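Local coordinates for protein porphyranase B (Zobellia galactanivorans, PDB 3JUU) that hydrolyses the sulfated red-algal polysaccharide porphyran at beta-D-galactose-(1->4)-alpha-L-galactose-6-sulfate linkages, releasing mostly disaccharides, at residues A[120-130]-A[234-245]. Residues are numbered along the deposited sequence; the frame is centred on the assembly and turned at random.
Sequences FMSSTFWLINE and IEMYLRMVVETY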
loop_
_atom_site.group_PDB
_atom_site.type_symbol
_atom_site.label_atom_id
_atom_site.label_comp_id
_atom_site.label_asym_id
_atom_site.label_seq_id
_atom_site.Cartn_x
_atom_site.Cartn_y
_atom_site.Cartn_z
ATOM N N PHE A 120 -6.580 -10.031 11.330
ATOM C CA PHE A 120 -5.111 -10.240 11.388
ATOM C C PHE A 120 -4.383 -10.006 10.058
ATOM O O PHE A 120 -3.107 -10.017 10.054
ATOM C CB PHE A 120 -4.843 -11.699 11.885
ATOM C CG PHE A 120 -5.060 -12.770 10.820
ATOM C CD1 PHE A 120 -3.948 -13.410 10.227
ATOM C CD2 PHE A 120 -6.347 -13.198 10.465
ATOM C CE1 PHE A 120 -4.087 -14.386 9.240
ATOM C CE2 PHE A 120 -6.524 -14.215 9.520
ATOM C CZ PHE A 120 -5.395 -14.817 8.862
ATOM N N MET A 121 -5.133 -9.836 8.951
ATOM C CA MET A 121 -4.577 -9.584 7.605
ATOM C C MET A 121 -4.354 -8.078 7.403
ATOM O O MET A 121 -4.830 -7.287 8.152
ATOM C CB MET A 121 -5.516 -10.168 6.508
ATOM C CG MET A 121 -5.504 -11.690 6.666
ATOM S SD MET A 121 -6.582 -12.573 5.488
ATOM C CE MET A 121 -5.888 -12.159 3.827
ATOM N N SER A 122 -3.470 -7.752 6.472
ATOM C CA SER A 122 -2.993 -6.389 6.323
ATOM C C SER A 122 -3.987 -5.445 5.644
ATOM O O SER A 122 -5.026 -5.876 5.019
ATOM C CB SER A 122 -1.686 -6.458 5.494
ATOM O OG SER A 122 -2.003 -6.643 4.102
ATOM N N SER A 123 -3.701 -4.146 5.770
ATOM C CA SER A 123 -4.318 -3.116 4.921
ATOM C C SER A 123 -3.201 -2.160 4.494
ATOM O O SER A 123 -2.540 -1.640 5.381
ATOM C CB SER A 123 -5.305 -2.315 5.754
ATOM O OG SER A 123 -6.386 -3.137 6.165
ATOM N N THR A 124 -2.916 -2.050 3.182
ATOM C CA THR A 124 -1.666 -1.432 2.770
ATOM C C THR A 124 -1.858 -0.498 1.601
ATOM O O THR A 124 -2.853 -0.620 0.797
ATOM C CB THR A 124 -0.612 -2.501 2.377
ATOM O OG1 THR A 124 -1.016 -3.174 1.165
ATOM C CG2 THR A 124 -0.408 -3.581 3.521
ATOM N N PHE A 125 -0.890 0.392 1.447
ATOM C CA PHE A 125 -0.894 1.310 0.305
ATOM C C PHE A 125 0.598 1.614 0.051
ATOM O O PHE A 125 1.289 2.046 1.020
ATOM C CB PHE A 125 -1.578 2.607 0.748
ATOM C CG PHE A 125 -1.632 3.671 -0.332
ATOM C CD1 PHE A 125 -2.078 3.364 -1.646
ATOM C CD2 PHE A 125 -1.217 5.004 -0.061
ATOM C CE1 PHE A 125 -2.131 4.379 -2.634
ATOM C CE2 PHE A 125 -1.286 6.028 -1.045
ATOM C CZ PHE A 125 -1.692 5.731 -2.330
ATOM N N TRP A 126 1.089 1.326 -1.160
ATOM C CA TRP A 126 2.554 1.323 -1.406
ATOM C C TRP A 126 2.887 1.421 -2.883
ATOM O O TRP A 126 1.953 1.345 -3.739
ATOM C CB TRP A 126 3.281 0.160 -0.694
ATOM C CG TRP A 126 2.698 -1.266 -0.922
ATOM C CD1 TRP A 126 1.497 -1.719 -0.428
ATOM C CD2 TRP A 126 3.264 -2.336 -1.688
ATOM N NE1 TRP A 126 1.328 -3.054 -0.810
ATOM C CE2 TRP A 126 2.391 -3.449 -1.568
ATOM C CE3 TRP A 126 4.486 -2.496 -2.395
ATOM C CZ2 TRP A 126 2.602 -4.692 -2.230
ATOM C CZ3 TRP A 126 4.755 -3.743 -3.022
ATOM C CH2 TRP A 126 3.805 -4.859 -2.917
ATOM N N LEU A 127 4.190 1.568 -3.167
ATOM C CA LEU A 127 4.692 1.704 -4.547
ATOM C C LEU A 127 5.804 0.717 -4.664
ATOM O O LEU A 127 6.577 0.539 -3.698
ATOM C CB LEU A 127 5.328 3.145 -4.725
ATOM C CG LEU A 127 4.231 4.234 -4.873
ATOM C CD1 LEU A 127 4.681 5.665 -4.433
ATOM C CD2 LEU A 127 3.800 4.254 -6.346
ATOM N N ILE A 128 5.969 0.095 -5.829
ATOM C CA ILE A 128 7.159 -0.735 -6.042
ATOM C C ILE A 128 7.518 -0.599 -7.521
ATOM O O ILE A 128 6.654 -0.385 -8.349
ATOM C CB ILE A 128 6.905 -2.230 -5.521
ATOM C CG1 ILE A 128 8.188 -3.061 -5.518
ATOM C CG2 ILE A 128 5.794 -2.918 -6.408
ATOM C CD1 ILE A 128 8.103 -4.369 -4.843
ATOM N N ASN A 129 8.791 -0.789 -7.863
ATOM C CA ASN A 129 9.162 -0.860 -9.255
ATOM C C ASN A 129 8.938 -2.309 -9.730
ATOM O O ASN A 129 8.526 -3.193 -8.939
ATOM C CB ASN A 129 10.622 -0.383 -9.445
ATOM C CG ASN A 129 11.652 -1.413 -8.996
ATOM O OD1 ASN A 129 11.450 -2.176 -8.011
ATOM N ND2 ASN A 129 12.784 -1.491 -9.758
ATOM N N GLU A 130 9.237 -2.554 -10.984
ATOM C CA GLU A 130 9.011 -3.909 -11.552
ATOM C C GLU A 130 10.320 -4.308 -12.263
ATOM O O GLU A 130 10.465 -4.153 -13.466
ATOM C CB GLU A 130 7.776 -3.852 -12.482
ATOM C CG GLU A 130 6.495 -3.831 -11.623
ATOM C CD GLU A 130 5.222 -3.798 -12.440
ATOM O OE1 GLU A 130 5.323 -3.684 -13.670
ATOM O OE2 GLU A 130 4.110 -3.845 -11.848
ATOM N N ILE A 234 13.550 5.028 -10.174
ATOM C CA ILE A 234 13.003 4.015 -11.148
ATOM C C ILE A 234 11.473 4.144 -11.095
ATOM O O ILE A 234 10.915 4.322 -10.004
ATOM C CB ILE A 234 13.436 2.503 -10.847
ATOM C CG1 ILE A 234 14.985 2.368 -10.724
ATOM C CG2 ILE A 234 12.943 1.579 -12.006
ATOM C CD1 ILE A 234 15.466 1.202 -9.983
ATOM N N GLU A 235 10.822 4.039 -12.246
ATOM C CA GLU A 235 9.338 4.079 -12.329
ATOM C C GLU A 235 8.707 3.097 -11.351
ATOM O O GLU A 235 9.166 1.941 -11.218
ATOM C CB GLU A 235 8.892 3.665 -13.788
ATOM C CG GLU A 235 7.407 3.916 -14.014
ATOM C CD GLU A 235 6.990 3.498 -15.440
ATOM O OE1 GLU A 235 7.845 2.952 -16.149
ATOM O OE2 GLU A 235 5.827 3.593 -15.783
ATOM N N MET A 236 7.678 3.545 -10.640
ATOM C CA MET A 236 7.016 2.658 -9.675
ATOM C C MET A 236 5.513 2.627 -9.919
ATOM O O MET A 236 4.969 3.496 -10.585
ATOM C CB MET A 236 7.318 3.064 -8.224
ATOM C CG MET A 236 8.754 2.645 -7.861
ATOM S SD MET A 236 9.050 2.540 -6.060
ATOM C CE MET A 236 9.357 4.205 -5.601
ATOM N N TYR A 237 4.852 1.590 -9.374
ATOM C CA TYR A 237 3.425 1.273 -9.613
ATOM C C TYR A 237 2.766 1.171 -8.288
ATOM O O TYR A 237 3.428 0.655 -7.338
ATOM C CB TYR A 237 3.290 -0.097 -10.333
ATOM C CG TYR A 237 4.009 -0.076 -11.701
ATOM C CD1 TYR A 237 3.288 0.217 -12.905
ATOM C CD2 TYR A 237 5.427 -0.218 -11.775
ATOM C CE1 TYR A 237 3.959 0.263 -14.167
ATOM C CE2 TYR A 237 6.099 -0.143 -13.017
ATOM C CZ TYR A 237 5.341 0.119 -14.196
ATOM O OH TYR A 237 6.009 0.200 -15.413
ATOM N N LEU A 238 1.491 1.589 -8.227
ATOM C CA LEU A 238 0.720 1.576 -6.989
ATOM C C LEU A 238 0.258 0.165 -6.611
ATOM O O LEU A 238 0.089 -0.747 -7.496
ATOM C CB LEU A 238 -0.505 2.474 -7.076
ATOM C CG LEU A 238 -0.179 3.981 -7.049
ATOM C CD1 LEU A 238 -1.398 4.779 -7.567
ATOM C CD2 LEU A 238 0.216 4.483 -5.657
ATOM N N ARG A 239 0.107 -0.013 -5.311
ATOM C CA ARG A 239 -0.380 -1.276 -4.763
ATOM C C ARG A 239 -1.363 -0.966 -3.636
ATOM O O ARG A 239 -1.040 -0.182 -2.713
ATOM C CB ARG A 239 0.752 -2.062 -4.114
ATOM C CG ARG A 239 1.861 -2.493 -5.093
ATOM C CD ARG A 239 1.381 -3.766 -5.910
ATOM N NE ARG A 239 2.419 -4.183 -6.849
ATOM C CZ ARG A 239 2.508 -3.793 -8.123
ATOM N NH1 ARG A 239 1.719 -2.877 -8.599
ATOM N NH2 ARG A 239 3.451 -4.353 -8.889
ATOM N N MET A 240 -2.520 -1.657 -3.636
ATOM C CA MET A 240 -3.413 -1.674 -2.473
ATOM C C MET A 240 -3.671 -3.182 -2.227
ATOM O O MET A 240 -4.284 -3.882 -3.072
ATOM C CB MET A 240 -4.743 -0.923 -2.794
ATOM C CG MET A 240 -4.579 0.639 -2.908
ATOM S SD MET A 240 -4.147 1.005 -4.700
ATOM C CE MET A 240 -5.693 0.849 -5.601
ATOM N N VAL A 241 -3.194 -3.688 -1.091
ATOM C CA VAL A 241 -3.069 -5.150 -0.934
ATOM C C VAL A 241 -3.508 -5.508 0.455
ATOM O O VAL A 241 -3.189 -4.810 1.457
ATOM C CB VAL A 241 -1.603 -5.635 -1.213
ATOM C CG1 VAL A 241 -1.382 -7.129 -0.761
ATOM C CG2 VAL A 241 -1.259 -5.429 -2.737
ATOM N N VAL A 242 -4.171 -6.655 0.545
ATOM C CA VAL A 242 -4.642 -7.170 1.839
ATOM C C VAL A 242 -4.108 -8.603 1.850
ATOM O O VAL A 242 -4.485 -9.419 0.987
ATOM C CB VAL A 242 -6.220 -7.163 1.883
ATOM C CG1 VAL A 242 -6.715 -8.024 3.121
ATOM C CG2 VAL A 242 -6.745 -5.703 1.987
ATOM N N GLU A 243 -3.192 -8.910 2.770
ATOM C CA GLU A 243 -2.386 -10.155 2.655
ATOM C C GLU A 243 -2.263 -10.798 4.041
ATOM O O GLU A 243 -2.652 -10.172 5.049
ATOM C CB GLU A 243 -0.976 -9.784 2.194
ATOM C CG GLU A 243 -0.118 -9.198 3.301
ATOM C CD GLU A 243 0.752 -8.068 2.774
ATOM O OE1 GLU A 243 1.944 -8.351 2.492
ATOM O OE2 GLU A 243 0.255 -6.924 2.664
ATOM N N THR A 244 -1.633 -11.971 4.126
ATOM C CA THR A 244 -1.179 -12.449 5.467
ATOM C C THR A 244 0.340 -12.130 5.562
ATOM O O THR A 244 1.099 -12.312 4.597
ATOM C CB THR A 244 -1.419 -13.987 5.584
ATOM O OG1 THR A 244 -0.920 -14.587 4.367
ATOM C CG2 THR A 244 -2.977 -14.293 5.692
ATOM N N TYR A 245 0.745 -11.653 6.719
ATOM C CA TYR A 245 2.161 -11.530 7.057
ATOM C C TYR A 245 2.589 -12.730 7.919
ATOM O O TYR A 245 1.859 -13.149 8.783
ATOM C CB TYR A 245 2.296 -10.315 7.982
ATOM C CG TYR A 245 2.111 -8.994 7.314
ATOM C CD1 TYR A 245 2.901 -8.600 6.257
ATOM C CD2 TYR A 245 1.180 -8.065 7.855
ATOM C CE1 TYR A 245 2.804 -7.271 5.704
ATOM C CE2 TYR A 245 1.107 -6.787 7.336
ATOM C CZ TYR A 245 1.879 -6.415 6.248
ATOM O OH TYR A 245 1.743 -5.113 5.783
HETATM O O HOH W 1 -1.234 -11.554 8.800
HETATM O O HOH W 2 1.498 -2.960 -11.479
HETATM O O HOH W 3 9.721 -0.409 -12.781
#
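Strands 122-128 and 237-242 run antiparallel, their axes 155° apart, with Trp126-Arg239 and Ile128-Tyr237 as hydrogen-bonded pairs and Leu127-Leu238 as the non-hydrogen-bonded pair between them. Over the Trp126 indole lies the aliphatic part of Arg239: CB sits 3.4 Å from the centroid of the five-membered ring, 13° off its normal, a CH-pi contact. CG also lies over that face, and the turn about CB-CG (chi2 -79°) sends CD and the guanidinium on past Ile128 CG2 toward Glu130. There NH2 forms a salt bridge with Glu130 OE2 at 3.1 Å, in the guanidinium plane and on the anti lone pair, while NH1 donates to Leu238 O at 2.9 Å; a water also links NH1 with OE2. With an alanine at Trp126, the Arg239 methylenes would probably lose their aromatic cover, Thr124 OG1 its weak NE1 donor, and the guanidinium some of its restraint beside Glu130. On the reverse face, Leu127 CD2 and Phe125 CE1 pack against Leu238 CD2, both within 3.8 Å. Farther along, Thr124 OG1 donates to Val241 O at 2.7 Å and accepts a weak bond from Trp126 NE1. Ser122 OG accepts from Glu243 N at 2.9 Å and donates to Glu243 OE2 at 2.7 Å, gripping both backbone and carboxylate. Glu243 OE1 pairs with Arg57, and Tyr245 bonds to Glu148, the probable proton donor. In this GH16 jelly roll, the polar chemistry is consistent with Ser122 acting as a second-shell residue that, with Arg57, helps to orient Glu243, a likely substrate ligand.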